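Local coordinates for protein transcriptional regulator, GntR family (Thermotoga maritima, PDB 3SXM) that probably regulates transcription as a metal-binding, GntR-family DNA-binding protein, of which this chain is the metal-free FCD domain, at residues G41-V46 / E102-I107; K6-T11 / E132-L137. The protein carries 3 engineered substitutions. All blocks are in the same frame, centred on the assembly; numbering follows the deposited sequence.

Contact 1. Residues G41-V46 / E102-I107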
# COMPACT_ATOMS: atom_id res chain seq x y z
N GLY A 41 16.45 -2.15 -22.05
CA GLY A 41 16.95 -2.09 -23.39
C GLY A 41 16.37 -0.92 -24.15
O GLY A 41 17.08 -0.25 -24.94
N GLU A 42 15.09 -0.70 -23.93
CA GLU A 42 14.37 0.44 -24.55
C GLU A 42 15.01 1.76 -24.13
O GLU A 42 15.26 2.66 -24.94
CB GLU A 42 12.93 0.41 -24.06
CG GLU A 42 11.97 1.28 -24.80
CD GLU A 42 10.58 0.74 -24.63
OE1 GLU A 42 9.99 0.97 -23.56
OE2 GLU A 42 10.10 0.03 -25.55
N ILE A 43 15.27 1.88 -22.83
CA ILE A 43 15.82 3.11 -22.27
C ILE A 43 17.22 3.33 -22.74
O ILE A 43 17.59 4.46 -23.07
CB ILE A 43 15.74 3.05 -20.72
CG1 ILE A 43 14.29 3.19 -20.26
CG2 ILE A 43 16.63 4.14 -20.11
CD1 ILE A 43 14.10 2.97 -18.76
N ASP A 44 17.98 2.27 -22.89
CA ASP A 44 19.36 2.37 -23.30
C ASP A 44 19.50 2.55 -24.83
O ASP A 44 20.53 2.99 -25.28
CB ASP A 44 20.16 1.14 -22.88
CG ASP A 44 20.40 1.06 -21.40
OD1 ASP A 44 20.20 2.01 -20.68
OD2 ASP A 44 20.83 0.01 -20.98
N ASP A 45 18.49 2.20 -25.58
CA ASP A 45 18.56 2.35 -27.00
C ASP A 45 18.27 3.81 -26.83
O ASP A 45 17.14 4.22 -26.79
CB ASP A 45 17.47 1.53 -27.65
CG ASP A 45 17.68 1.29 -29.13
OD1 ASP A 45 18.79 1.02 -29.59
OD2 ASP A 45 16.67 1.36 -29.82
N VAL A 46 19.34 4.57 -26.70
CA VAL A 46 19.49 5.99 -26.99
C VAL A 46 20.19 6.72 -25.85
O VAL A 46 19.63 6.86 -24.76
CB VAL A 46 18.13 6.67 -27.26
CG1 VAL A 46 18.14 8.09 -26.73
CG2 VAL A 46 17.81 6.64 -28.74
N GLU A 102 16.33 8.66 -14.14
CA GLU A 102 16.00 8.05 -12.84
C GLU A 102 15.60 6.59 -13.01
O GLU A 102 16.01 5.74 -12.22
CB GLU A 102 14.90 8.84 -12.13
CG GLU A 102 15.37 10.23 -11.64
CD GLU A 102 14.21 11.17 -11.23
OE1 GLU A 102 13.02 10.84 -11.51
OE2 GLU A 102 14.58 12.23 -10.66
N HIS A 103 14.83 6.31 -14.05
CA HIS A 103 14.41 4.93 -14.34
C HIS A 103 15.58 4.06 -14.72
O HIS A 103 15.69 2.90 -14.26
CB HIS A 103 13.40 4.88 -15.46
CG HIS A 103 12.06 5.32 -15.03
ND1 HIS A 103 11.13 5.85 -15.90
CD2 HIS A 103 11.49 5.34 -13.80
CE1 HIS A 103 10.05 6.17 -15.22
NE2 HIS A 103 10.23 5.83 -13.95
N LYS A 104 16.45 4.57 -15.57
CA LYS A 104 17.62 3.80 -15.93
C LYS A 104 18.40 3.38 -14.70
O LYS A 104 18.83 2.21 -14.60
CB LYS A 104 18.53 4.64 -16.85
CG LYS A 104 19.77 3.88 -17.31
CD LYS A 104 20.73 4.69 -18.16
CE LYS A 104 22.04 3.87 -18.35
NZ LYS A 104 23.08 4.58 -19.09
N GLU A 105 18.64 4.31 -13.77
CA GLU A 105 19.40 4.05 -12.58
C GLU A 105 18.66 3.16 -11.59
O GLU A 105 19.30 2.28 -10.97
CB GLU A 105 19.88 5.38 -11.98
CG GLU A 105 20.93 6.01 -12.94
CD GLU A 105 21.41 7.37 -12.55
OE1 GLU A 105 20.74 8.11 -11.80
OE2 GLU A 105 22.51 7.69 -13.06
N LEU A 106 17.37 3.36 -11.49
CA LEU A 106 16.55 2.45 -10.66
C LEU A 106 16.70 1.02 -11.16
O LEU A 106 16.90 0.07 -10.38
CB LEU A 106 15.09 2.90 -10.72
CG LEU A 106 14.03 1.98 -10.12
CD1 LEU A 106 14.30 1.70 -8.67
CD2 LEU A 106 12.69 2.60 -10.28
N ILE A 107 16.53 0.83 -12.45
CA ILE A 107 16.64 -0.51 -13.00
C ILE A 107 18.02 -1.09 -12.70
O ILE A 107 18.15 -2.26 -12.32
CB ILE A 107 16.34 -0.52 -14.45
CG1 ILE A 107 14.88 -0.17 -14.69
CG2 ILE A 107 16.65 -1.88 -15.04
CD1 ILE A 107 14.55 0.11 -16.12

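Contact 2. Residues K6-T11 / E132-L137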
# COMPACT_ATOMS: atom_id res chain seq x y z
N LYS A 6 -3.81 18.77 -3.63
CA LYS A 6 -4.17 17.63 -2.81
C LYS A 6 -4.39 16.40 -3.67
O LYS A 6 -3.96 15.28 -3.35
CB LYS A 6 -5.39 17.95 -1.93
CG LYS A 6 -5.75 16.76 -1.04
CD LYS A 6 -6.52 17.12 0.22
CE LYS A 6 -6.76 15.85 1.10
NZ LYS A 6 -5.54 14.88 1.19
N PHE A 7 -5.05 16.57 -4.79
CA PHE A 7 -5.31 15.47 -5.73
C PHE A 7 -4.00 14.86 -6.20
O PHE A 7 -3.84 13.65 -6.27
CB PHE A 7 -6.15 16.00 -6.89
CG PHE A 7 -6.42 15.01 -7.96
CD1 PHE A 7 -7.52 14.20 -7.89
CD2 PHE A 7 -5.66 14.98 -9.10
CE1 PHE A 7 -7.83 13.33 -8.89
CE2 PHE A 7 -5.96 14.06 -10.12
CZ PHE A 7 -7.07 13.22 -10.00
N ILE A 8 -3.03 15.70 -6.50
CA ILE A 8 -1.75 15.27 -7.01
C ILE A 8 -0.97 14.55 -5.94
O ILE A 8 -0.49 13.45 -6.15
CB ILE A 8 -0.98 16.52 -7.55
CG1 ILE A 8 -1.65 17.02 -8.82
CG2 ILE A 8 0.52 16.15 -7.82
CD1 ILE A 8 -1.34 18.51 -9.13
N ARG A 9 -0.89 15.12 -4.75
CA ARG A 9 -0.15 14.54 -3.64
C ARG A 9 -0.75 13.21 -3.23
O ARG A 9 -0.00 12.24 -2.92
CB ARG A 9 -0.11 15.50 -2.46
CG ARG A 9 0.76 16.77 -2.71
CD ARG A 9 1.11 17.41 -1.36
NE ARG A 9 1.80 18.69 -1.49
CZ ARG A 9 3.09 18.85 -1.76
NH1 ARG A 9 3.88 17.82 -1.99
NH2 ARG A 9 3.57 20.09 -1.82
N GLU A 10 -2.06 13.12 -3.27
CA GLU A 10 -2.74 11.87 -2.89
C GLU A 10 -2.37 10.79 -3.86
O GLU A 10 -2.21 9.62 -3.48
CB GLU A 10 -4.26 11.98 -2.84
CG GLU A 10 -4.81 12.71 -1.65
CD GLU A 10 -6.33 12.82 -1.68
OE1 GLU A 10 -6.92 12.50 -2.73
OE2 GLU A 10 -6.90 13.28 -0.68
N THR A 11 -2.28 11.13 -5.13
CA THR A 11 -1.95 10.18 -6.19
C THR A 11 -0.54 9.63 -6.00
O THR A 11 -0.32 8.42 -6.02
CB THR A 11 -2.09 10.87 -7.60
OG1 THR A 11 -3.40 11.41 -7.76
CG2 THR A 11 -1.89 9.86 -8.67
N GLU A 132 8.03 18.55 -8.68
CA GLU A 132 8.12 19.33 -9.91
C GLU A 132 6.74 19.60 -10.47
O GLU A 132 6.48 20.66 -11.04
CB GLU A 132 8.96 18.57 -10.94
CG GLU A 132 10.38 18.49 -10.67
CD GLU A 132 11.17 19.17 -11.79
OE1 GLU A 132 12.23 19.76 -11.49
OE2 GLU A 132 10.72 19.14 -12.95
N THR A 133 5.80 18.67 -10.31
CA THR A 133 4.46 18.88 -10.76
C THR A 133 3.80 20.00 -9.95
O THR A 133 3.19 20.91 -10.52
CB THR A 133 3.66 17.54 -10.65
OG1 THR A 133 4.30 16.57 -11.47
CG2 THR A 133 2.24 17.68 -11.12
N ILE A 134 4.01 20.01 -8.64
CA ILE A 134 3.45 21.07 -7.81
C ILE A 134 4.10 22.43 -8.15
O ILE A 134 3.41 23.47 -8.16
CB ILE A 134 3.61 20.72 -6.31
CG1 ILE A 134 2.78 19.45 -5.99
CG2 ILE A 134 3.15 21.91 -5.43
CD1 ILE A 134 1.36 19.55 -6.39
N LYS A 135 5.40 22.42 -8.38
CA LYS A 135 6.15 23.67 -8.66
C LYS A 135 5.65 24.31 -9.93
O LYS A 135 5.75 25.54 -10.11
CB LYS A 135 7.63 23.35 -8.82
CG LYS A 135 8.54 24.54 -9.17
CD LYS A 135 10.01 24.11 -9.26
CE LYS A 135 10.91 25.34 -9.49
NZ LYS A 135 12.34 25.01 -9.22
N ASN A 136 5.11 23.50 -10.83
CA ASN A 136 4.67 24.00 -12.15
C ASN A 136 3.15 24.08 -12.28
O ASN A 136 2.62 24.35 -13.35
CB ASN A 136 5.25 23.13 -13.23
CG ASN A 136 6.68 23.47 -13.51
OD1 ASN A 136 6.96 24.57 -14.04
ND2 ASN A 136 7.58 22.58 -13.24
N LEU A 137 2.43 23.94 -11.18
CA LEU A 137 0.98 23.86 -11.22
C LEU A 137 0.33 25.17 -11.59
O LEU A 137 -0.83 25.23 -12.03
CB LEU A 137 0.47 23.35 -9.85
CG LEU A 137 -0.98 22.93 -9.73
CD1 LEU A 137 -1.30 21.82 -10.70
CD2 LEU A 137 -1.21 22.43 -8.30

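Contact 1. Residues G41-V46 / E102-I107
Ile43, near the C-terminal end of helix 34-44, drives its two branches into helix 96-111 and carries most of this contact. Its CD1 meets the CD1 of Ile107 tip to tip at 3.9 Å and, from the same methyl, touches CB of His103 at 3.9 Å, where the two side chains run at about a right angle. With CG1 anti to the carbonyl carbon (chi1 -72°), CG2 is left anti to the backbone N and rests on CB of Lys104 at 3.8 Å. Ile43 thus spans successive residues of the opposite helix as well as one a turn further on, and its CA comes within 6.6 Å of the CA of Lys104. At the margin, Lys104 leaves its helix fully extended, CG anti to the backbone N, and passes across the end of Asp44. OD1 of Asp44 lies 3.5 Å from CE of Lys104, while NZ of Lys104 stays 4.2 Å from that oxygen, too far for a salt bridge; the opposite charges may still attract. Next outward, Ile107 also packs on Leu36 and Ile39 of helix 34-44, which extends the apolar seam toward the start of that helix. The imidazole of His103 turns away from Ile43: its NE2 is hydrogen-bonded to NE2 of His63, and its ring meets those of His63 and His125. The preceding residue, Glu102, is held by Arg95, His125 and Asn128. In another structure of this protein His103 binds zinc together with Asp59, His63 and His125; the packing of Ile43 on its CB ties helix 34-44 to the back of a ligand residue of this histidine-rich site, here without metal, in the all-helical FadR-C fold.

Contact 2. Residues K6-T11 / E132-L137
Ile8 of helix 5-25 points its side chain at the last turn of helix 115-135, and CB and both methyls find partners there. Its CB stands 4.0 Å from CD1 of Ile134. With CG1 anti to the carbonyl carbon (chi1 -70°), the CG2 branch is left anti to the backbone N; it comes closer to the same methyl, 3.8 Å, and lies 4.0 Å from CG2 of Thr133, whose side chain Ile8 crosses obliquely. From CG1 the chain continues extended to CD1, which meets CD1 of Leu137 tip to tip at 3.7 Å and also touches CD1 of Ile134. Ile8 and Ile134 slide past each other in opposite directions, while Leu137, just beyond the helix end, meets the tip head on with both methyls near it. The first and last long helices of the all-helical FCD domain are joined here, near the two chain termini, and Leu92 from the loop after helix 73-90 also packs on Ile8. At the solvent edge Arg9, extended from CG to NE, crosses Ile134 at about a right angle: CG1 of Ile134 sits over the centre of one guanidinium face, 4.2 Å above its plane, and CG2 of Ile134 is 4.1 Å from NH2 of Arg9. A salt bridge from Arg9 NE to Glu5 steadies that group. OG1 of Thr133 turns back to the carbonyl of Val129, leaving its methyl for Ile8. On another side of helix 5-25, Lys6 NZ bridges to Glu10 OE2 at 2.8 Å, and both also bond to the second subunit, Lys6 to Gly71 O and Glu10 to Glu73 N of that subunit.

Contacts 1 and 2 lie on opposite sides of the chain's centre, their own centres 25 Å apart and their nearest atoms about 8 Å apart, so they do not touch. They are connected by the chain itself, since helix 96-111 of contact 1 is followed in the chain by helix 115-135 of contact 2. Of the zinc ligands seen in another structure of this protein, contact 1 itself holds His103, whose side chain is about 3 Å from those of Asp59 and His63, while the side chain of Thr133 in contact 2 stays about 9 Å from that of His91 and 10 Å from that of His125. Contact 1 thus contributes a residue to the site, while contact 2 stays apart from it.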